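Local coordinates for protein alpha-1,3-glucanase (Bacillus circulans, PDB 5ZRU) that hydrolyses alpha-1,3-glucan as a glycoside hydrolase family 87 enzyme, this chain being the catalytic unit cut from a longer protein, at residues A[18-23]-A[369-374]; A[44-47]-A[53-56]. All blocks are in the same frame, centred on the assembly; numbering follows the deposited sequence.

Interaction 1 (A[18-23]-A[369-374]). With CA (calcium ion), chain M.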
ATOM      1  N   TYR A  18      -9.042 -12.887   6.281  1.00 10.15           N
ATOM      2  CA  TYR A  18      -7.884 -13.629   6.757  1.00 10.39           C
ATOM      3  C   TYR A  18      -7.578 -13.294   8.215  1.00 11.35           C
ATOM      4  O   TYR A  18      -7.981 -12.259   8.744  1.00 11.86           O
ATOM      5  CB  TYR A  18      -6.651 -13.356   5.879  1.00  7.98           C
ATOM      6  CG  TYR A  18      -6.347 -11.896   5.590  1.00 11.82           C
ATOM      7  CD1 TYR A  18      -5.770 -11.076   6.549  1.00 12.24           C
ATOM      8  CD2 TYR A  18      -6.619 -11.348   4.340  1.00 11.40           C
ATOM      9  CE1 TYR A  18      -5.476  -9.735   6.273  1.00 12.85           C
ATOM     10  CE2 TYR A  18      -6.320 -10.018   4.049  1.00 11.43           C
ATOM     11  CZ  TYR A  18      -5.757  -9.219   5.018  1.00 13.36           C
ATOM     12  OH  TYR A  18      -5.481  -7.901   4.724  1.00 11.94           O
ATOM     13  N   THR A  19      -6.872 -14.206   8.871  1.00  9.65           N
ATOM     14  CA  THR A  19      -6.252 -13.932  10.152  1.00  9.31           C
ATOM     15  C   THR A  19      -4.756 -14.104   9.984  1.00 10.58           C
ATOM     16  O   THR A  19      -4.291 -14.804   9.075  1.00 12.79           O
ATOM     17  CB  THR A  19      -6.760 -14.860  11.272  1.00 14.42           C
ATOM     18  OG1 THR A  19      -6.469 -16.223  10.934  1.00 14.51           O
ATOM     19  CG2 THR A  19      -8.257 -14.669  11.480  1.00 14.05           C
ATOM     20  N   ARG A  20      -4.000 -13.459  10.859  1.00  9.14           N
ATOM     21  CA  ARG A  20      -2.555 -13.453  10.712  1.00 12.17           C
ATOM     22  C   ARG A  20      -1.889 -14.445  11.651  1.00 12.81           C
ATOM     23  O   ARG A  20      -2.232 -14.535  12.834  1.00 13.22           O
ATOM     24  CB  ARG A  20      -1.955 -12.073  10.963  1.00 13.51           C
ATOM     25  CG  ARG A  20      -0.455 -12.172  10.808  1.00 17.97           C
ATOM     26  CD  ARG A  20       0.211 -10.877  10.739  1.00 19.85           C
ATOM     27  NE  ARG A  20      -0.322 -10.062   9.665  1.00 15.62           N
ATOM     28  CZ  ARG A  20       0.110  -8.834   9.445  1.00 16.15           C
ATOM     29  NH1 ARG A  20       1.073  -8.354  10.219  1.00 20.25           N
ATOM     30  NH2 ARG A  20      -0.405  -8.102   8.466  1.00 13.43           N
ATOM     31  N   TYR A  21      -0.930 -15.181  11.108  1.00 13.17           N
ATOM     32  CA  TYR A  21      -0.018 -16.036  11.858  1.00 12.94           C
ATOM     33  C   TYR A  21       1.361 -15.388  11.746  1.00 15.28           C
ATOM     34  O   TYR A  21       2.042 -15.543  10.728  1.00 12.64           O
ATOM     35  CB  TYR A  21      -0.063 -17.456  11.297  1.00 11.39           C
ATOM     36  CG  TYR A  21      -1.374 -18.111  11.654  1.00 11.69           C
ATOM     37  CD1 TYR A  21      -2.530 -17.873  10.908  1.00 12.38           C
ATOM     38  CD2 TYR A  21      -1.475 -18.900  12.790  1.00 14.37           C
ATOM     39  CE1 TYR A  21      -3.734 -18.435  11.272  1.00 11.47           C
ATOM     40  CE2 TYR A  21      -2.666 -19.478  13.152  1.00 15.17           C
ATOM     41  CZ  TYR A  21      -3.791 -19.246  12.398  1.00 13.76           C
ATOM     42  OH  TYR A  21      -4.969 -19.824  12.792  1.00 16.91           O
ATOM     43  N   ASP A  22       1.759 -14.637  12.779  1.00 13.49           N
ATOM     44  CA  ASP A  22       2.926 -13.769  12.673  1.00 17.52           C
ATOM     45  C   ASP A  22       4.140 -14.420  13.326  1.00 17.84           C
ATOM     46  O   ASP A  22       4.103 -15.560  13.806  1.00 14.83           O
ATOM     47  CB  ASP A  22       2.655 -12.382  13.280  1.00 18.13           C
ATOM     48  CG  ASP A  22       3.396 -11.238  12.530  1.00 26.66           C
ATOM     49  OD1 ASP A  22       4.587 -11.411  12.151  1.00 19.71           O
ATOM     50  OD2 ASP A  22       2.791 -10.152  12.319  1.00 29.04           O
ATOM     51  N   THR A  23       5.228 -13.647  13.364  1.00 13.91           N
ATOM     52  CA  THR A  23       6.547 -14.201  13.656  1.00 12.77           C
ATOM     53  C   THR A  23       6.581 -14.905  15.005  1.00 16.27           C
ATOM     54  O   THR A  23       7.084 -16.029  15.118  1.00 18.64           O
ATOM     55  CB  THR A  23       7.587 -13.083  13.604  1.00 16.59           C
ATOM     56  OG1 THR A  23       7.579 -12.493  12.297  1.00 14.23           O
ATOM     57  CG2 THR A  23       8.965 -13.626  13.894  1.00 16.54           C
ATOM     58  N   SER A 369      -6.616  -3.255   2.253  1.00  8.15           N
ATOM     59  CA  SER A 369      -5.298  -3.575   2.779  1.00  7.98           C
ATOM     60  C   SER A 369      -4.279  -2.910   1.868  1.00  8.06           C
ATOM     61  O   SER A 369      -4.207  -3.240   0.681  1.00  9.74           O
ATOM     62  CB  SER A 369      -5.092  -5.094   2.820  1.00  8.23           C
ATOM     63  OG  SER A 369      -3.717  -5.434   2.992  1.00  9.26           O
ATOM     64  N   ILE A 370      -3.530  -1.945   2.411  1.00  8.42           N
ATOM     65  CA  ILE A 370      -2.569  -1.142   1.652  1.00  7.47           C
ATOM     66  C   ILE A 370      -1.203  -1.465   2.246  1.00  8.14           C
ATOM     67  O   ILE A 370      -0.881  -0.974   3.327  1.00  9.22           O
ATOM     68  CB  ILE A 370      -2.871   0.359   1.755  1.00  6.30           C
ATOM     69  CG1 ILE A 370      -4.374   0.625   1.528  1.00  6.94           C
ATOM     70  CG2 ILE A 370      -1.967   1.167   0.794  1.00  8.42           C
ATOM     71  CD1 ILE A 370      -4.869   0.254   0.139  1.00  8.00           C
ATOM     72  N   ARG A 371      -0.396  -2.293   1.573  1.00  6.81           N
ATOM     73  CA  ARG A 371       0.752  -2.878   2.262  1.00  8.13           C
ATOM     74  C   ARG A 371       2.016  -2.844   1.415  1.00  7.67           C
ATOM     75  O   ARG A 371       1.986  -3.214   0.240  1.00  8.38           O
ATOM     76  CB  ARG A 371       0.455  -4.331   2.682  1.00  7.58           C
ATOM     77  CG  ARG A 371       1.555  -4.949   3.539  1.00  9.56           C
ATOM     78  CD  ARG A 371       1.255  -6.416   3.883  1.00 11.80           C
ATOM     79  NE  ARG A 371       0.065  -6.569   4.705  1.00 15.24           N
ATOM     80  CZ  ARG A 371      -0.684  -7.671   4.761  1.00 11.87           C
ATOM     81  NH1 ARG A 371      -0.396  -8.734   4.015  1.00 10.92           N
ATOM     82  NH2 ARG A 371      -1.746  -7.695   5.548  1.00 10.95           N
ATOM     83  N   ASN A 372       3.125  -2.404   2.018  1.00  6.70           N
ATOM     84  CA  ASN A 372       4.468  -2.618   1.461  1.00  7.30           C
ATOM     85  C   ASN A 372       4.667  -1.870   0.143  1.00  8.75           C
ATOM     86  O   ASN A 372       5.289  -2.385  -0.787  1.00  7.07           O
ATOM     87  CB  ASN A 372       4.756  -4.117   1.279  1.00  7.55           C
ATOM     88  CG  ASN A 372       6.247  -4.431   1.236  1.00  6.83           C
ATOM     89  OD1 ASN A 372       7.028  -3.931   2.048  1.00  9.15           O
ATOM     90  ND2 ASN A 372       6.641  -5.285   0.301  1.00  8.90           N
ATOM     91  N   ASN A 373       4.166  -0.642   0.070  1.00  9.06           N
ATOM     92  CA  ASN A 373       4.296   0.174  -1.132  1.00  7.46           C
ATOM     93  C   ASN A 373       5.452   1.166  -1.009  1.00  7.46           C
ATOM     94  O   ASN A 373       5.877   1.535   0.091  1.00  8.91           O
ATOM     95  CB  ASN A 373       2.976   0.905  -1.415  1.00  6.84           C
ATOM     96  CG  ASN A 373       1.853  -0.059  -1.754  1.00  8.24           C
ATOM     97  OD1 ASN A 373       1.908  -0.738  -2.773  1.00  7.53           O
ATOM     98  ND2 ASN A 373       0.832  -0.135  -0.893  1.00  6.16           N
ATOM     99  N   GLY A 374       5.952   1.607  -2.165  1.00  8.72           N
ATOM    100  CA  GLY A 374       7.184   2.377  -2.231  1.00  8.26           C
ATOM    101  C   GLY A 374       7.041   3.876  -2.370  1.00 10.01           C
ATOM    102  O   GLY A 374       7.963   4.557  -2.839  1.00  9.20           O
TER
HETATM  103 CA    CA M 611       7.103 -10.098  12.002  1.00 19.56          CA
HETATM  104  O   HOH W   1       6.266  -9.899  14.317  1.00 17.19           O
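Arg20 NH2 is gripped by two carboxylates, Glu172 and Glu402, and sits only 3.2 Å from Arg371 NH2. Both are donors, so nothing bonds them to each other; the shared acids hold them together. Glu172 OE2 takes both NH2 groups, Glu402 reaches Arg20 NH2 with one oxygen and Arg371 NE with the other, and Glu139 adds a salt bridge to Arg371 NH1. The three carboxylates probably offset the repulsion between the two cations.

The two side chains run past each other in opposite directions, and their guanidinium planes stand almost perpendicular, 87° apart. Arg20 NH2 comes in over a face of the Arg371 group, 3.7 Å from Arg371 CZ, whereas Arg371 NH2 meets the edge of the Arg20 group. Ser369 OG, whose main polar partner is Arg347, lies over the opposite face of the Arg371 group, offset toward the rim. Each arginine leaves its strand with CG anti to the backbone N (chi1 179° in Arg20, -174° in Arg371) and bends at chi3, which turns its flat end into the cluster. Beside them Tyr18 packs with its hydroxyl, placing OH 3.4 Å from Ser369 CB.

Arg20 also reaches the calcium site. Its NH1 donates in the guanidinium plane to Asp22 OD2 over 3.3 Å in a fairly straight salt bridge, approaching from the syn side but tilted from the carboxylate plane. The other oxygen, Asp22 OD1, lies 2.8 Å from the calcium and accepts Thr23 N on its anti lone pair, while Thr23 OG1 binds the metal at 2.5 Å. Arg20 is thus a second-shell residue of a calcium site. The salt-bridged cluster spans the seam where the galactose-binding-like β-sandwich domain packs on the pectate-lyase-like parallel β-helix, through β-helix strand 369-371.

Interaction 2 (A[44-47]-A[53-56]). With CA (calcium ion), chain M.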
ATOM      1  N   LEU A  44      19.325  -3.168   8.500  1.00 12.67           N
ATOM      2  CA  LEU A  44      18.925  -4.544   8.791  1.00 12.74           C
ATOM      3  C   LEU A  44      17.655  -4.895   8.029  1.00 12.79           C
ATOM      4  O   LEU A  44      16.680  -4.137   8.060  1.00 11.94           O
ATOM      5  CB  LEU A  44      18.686  -4.733  10.290  1.00 14.08           C
ATOM      6  CG  LEU A  44      19.848  -4.433  11.233  1.00 16.73           C
ATOM      7  CD1 LEU A  44      19.358  -4.396  12.674  1.00 14.66           C
ATOM      8  CD2 LEU A  44      20.937  -5.484  11.052  1.00 17.38           C
ATOM      9  N   THR A  45      17.668  -6.053   7.361  1.00 11.71           N
ATOM     10  CA  THR A  45      16.475  -6.525   6.661  1.00 10.47           C
ATOM     11  C   THR A  45      15.262  -6.538   7.586  1.00 12.78           C
ATOM     12  O   THR A  45      14.137  -6.218   7.168  1.00 10.93           O
ATOM     13  CB  THR A  45      16.741  -7.921   6.084  1.00 11.65           C
ATOM     14  OG1 THR A  45      17.829  -7.847   5.150  1.00 13.70           O
ATOM     15  CG2 THR A  45      15.497  -8.477   5.363  1.00 10.92           C
ATOM     16  N   ALA A  46      15.478  -6.854   8.868  1.00 11.76           N
ATOM     17  CA  ALA A  46      14.363  -6.952   9.797  1.00 10.31           C
ATOM     18  C   ALA A  46      13.659  -5.616  10.037  1.00  9.98           C
ATOM     19  O   ALA A  46      12.534  -5.618  10.545  1.00  9.72           O
ATOM     20  CB  ALA A  46      14.845  -7.536  11.129  1.00 10.27           C
ATOM     21  N   SER A  47      14.276  -4.478   9.680  1.00  9.10           N
ATOM     22  CA  SER A  47      13.584  -3.194   9.817  1.00 10.16           C
ATOM     23  C   SER A  47      12.318  -3.130   8.973  1.00 10.25           C
ATOM     24  O   SER A  47      11.419  -2.326   9.273  1.00  8.56           O
ATOM     25  CB  SER A  47      14.498  -2.025   9.429  1.00  9.22           C
ATOM     26  OG  SER A  47      14.842  -2.070   8.049  1.00  8.71           O
ATOM     27  N   ARG A  53      10.588  -7.944  13.184  1.00 10.89           N
ATOM     28  CA  ARG A  53      11.010  -9.292  13.544  1.00 11.70           C
ATOM     29  C   ARG A  53      10.556 -10.256  12.457  1.00 12.36           C
ATOM     30  O   ARG A  53       9.423 -10.166  11.999  1.00  9.26           O
ATOM     31  CB  ARG A  53      10.405  -9.731  14.884  1.00 17.14           C
ATOM     32  CG  ARG A  53      10.891  -8.953  16.087  1.00 23.98           C
ATOM     33  CD  ARG A  53       9.904  -9.053  17.233  1.00 25.21           C
ATOM     34  NE  ARG A  53       9.890 -10.385  17.822  1.00 26.97           N
ATOM     35  CZ  ARG A  53      10.785 -10.814  18.707  1.00 33.05           C
ATOM     36  NH1 ARG A  53      11.774 -10.016  19.091  1.00 32.07           N
ATOM     37  NH2 ARG A  53      10.702 -12.042  19.201  1.00 26.39           N
ATOM     38  N   TYR A  54      11.429 -11.175  12.050  1.00 12.12           N
ATOM     39  CA  TYR A  54      11.013 -12.236  11.141  1.00 11.64           C
ATOM     40  C   TYR A  54      11.859 -13.472  11.409  1.00 12.67           C
ATOM     41  O   TYR A  54      12.828 -13.429  12.171  1.00 13.80           O
ATOM     42  CB  TYR A  54      11.113 -11.803   9.669  1.00 10.20           C
ATOM     43  CG  TYR A  54      12.525 -11.680   9.119  1.00  9.33           C
ATOM     44  CD1 TYR A  54      13.291 -10.533   9.351  1.00  9.07           C
ATOM     45  CD2 TYR A  54      13.080 -12.695   8.344  1.00 10.55           C
ATOM     46  CE1 TYR A  54      14.584 -10.407   8.816  1.00 11.71           C
ATOM     47  CE2 TYR A  54      14.368 -12.581   7.809  1.00 11.21           C
ATOM     48  CZ  TYR A  54      15.112 -11.432   8.048  1.00 12.52           C
ATOM     49  OH  TYR A  54      16.380 -11.316   7.515  1.00 14.61           O
ATOM     50  N   ILE A  55      11.469 -14.585  10.786  1.00 11.36           N
ATOM     51  CA  ILE A  55      12.175 -15.855  10.941  1.00 11.04           C
ATOM     52  C   ILE A  55      13.056 -16.061   9.719  1.00 12.66           C
ATOM     53  O   ILE A  55      12.565 -16.130   8.585  1.00 12.16           O
ATOM     54  CB  ILE A  55      11.202 -17.033  11.121  1.00 12.79           C
ATOM     55  CG1 ILE A  55      10.317 -16.809  12.342  1.00 18.17           C
ATOM     56  CG2 ILE A  55      11.974 -18.346  11.264  1.00 12.09           C
ATOM     57  CD1 ILE A  55       8.863 -17.085  12.064  1.00 23.21           C
ATOM     58  N   ALA A  56      14.360 -16.171   9.945  1.00 11.31           N
ATOM     59  CA  ALA A  56      15.290 -16.494   8.877  1.00 11.01           C
ATOM     60  C   ALA A  56      15.382 -18.007   8.719  1.00 13.91           C
ATOM     61  O   ALA A  56      15.485 -18.740   9.713  1.00 11.53           O
ATOM     62  CB  ALA A  56      16.670 -15.897   9.158  1.00 12.41           C
TER
HETATM   63 CA    CA M 611       7.103 -10.098  12.002  1.00 19.56          CA
HETATM   64  O   HOH W   1       6.266  -9.899  14.317  1.00 17.19           O
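Tyr54 reaches from its strand to the 3-10 segment that begins at Thr45 and carries most of the contact. From CB the ring is aimed by a chi1 of 72°, which sets CG between the backbone N and the carbonyl carbon, and the first ring atom to touch is CD1, 3.8 Å from Ala46 CB. One step on, Tyr54 CE1 makes the tightest approach, 3.6 Å to Ala46 CA, which lies at the ring edge near its plane. Tyr54 CZ then comes within 4.0 Å of Thr45 CG2, and at the tip the hydroxyl OH rests 3.7 Å from the same methyl, the threonine crossing the tyrosine at a slant. Across this contact even the phenolic end meets carbon atoms, packing against the threonine side chain.

This is the packing of a turn onto a β-strand in the galactose-binding-like β-sandwich: 53-57 pairs antiparallel with both 33-36 and 166-174, and the turn belongs to the connection from 33-36. Phe137 of strand 132-144 meets the Tyr54 ring edge-to-face, adding to its packing. With an alanine here, the ring that fills the space beside Ala46 and Thr45 would be gone, which would probably open a gap there and leave Phe137 without its edge-to-face mate.

The turn keeps its own shape through Leu44 O, which accepts two bonds from Ser47: one from the backbone N, and one of 2.8 Å from Ser47 OG, nearly in line with the carbonyl. Next to Tyr54 in the strand, Arg53 forms a salt bridge to Asp24 through NH2, while its backbone O binds the calcium at 2.3 Å.

From the N terminus, strand 19-21 pairs antiparallel with 166-174, and the residues just after it deliver two calcium ligands. The chain continues through strand 33-36 to the turn 44-47, and interaction 2 closes a very short loop there, five residues long and holding the calcium ligand Ser50, before strand 53-57. That loop is nested wholly inside the much longer one closed by interaction 1, which waits some 345 residues for the β-helix to supply 369-374. The two contacts meet at the calcium, where Thr23 OG1 lies 3.0 Å from Arg53 O. Interaction 2 is thus internal to the β-sandwich, whereas interaction 1 joins that domain to the β-helix.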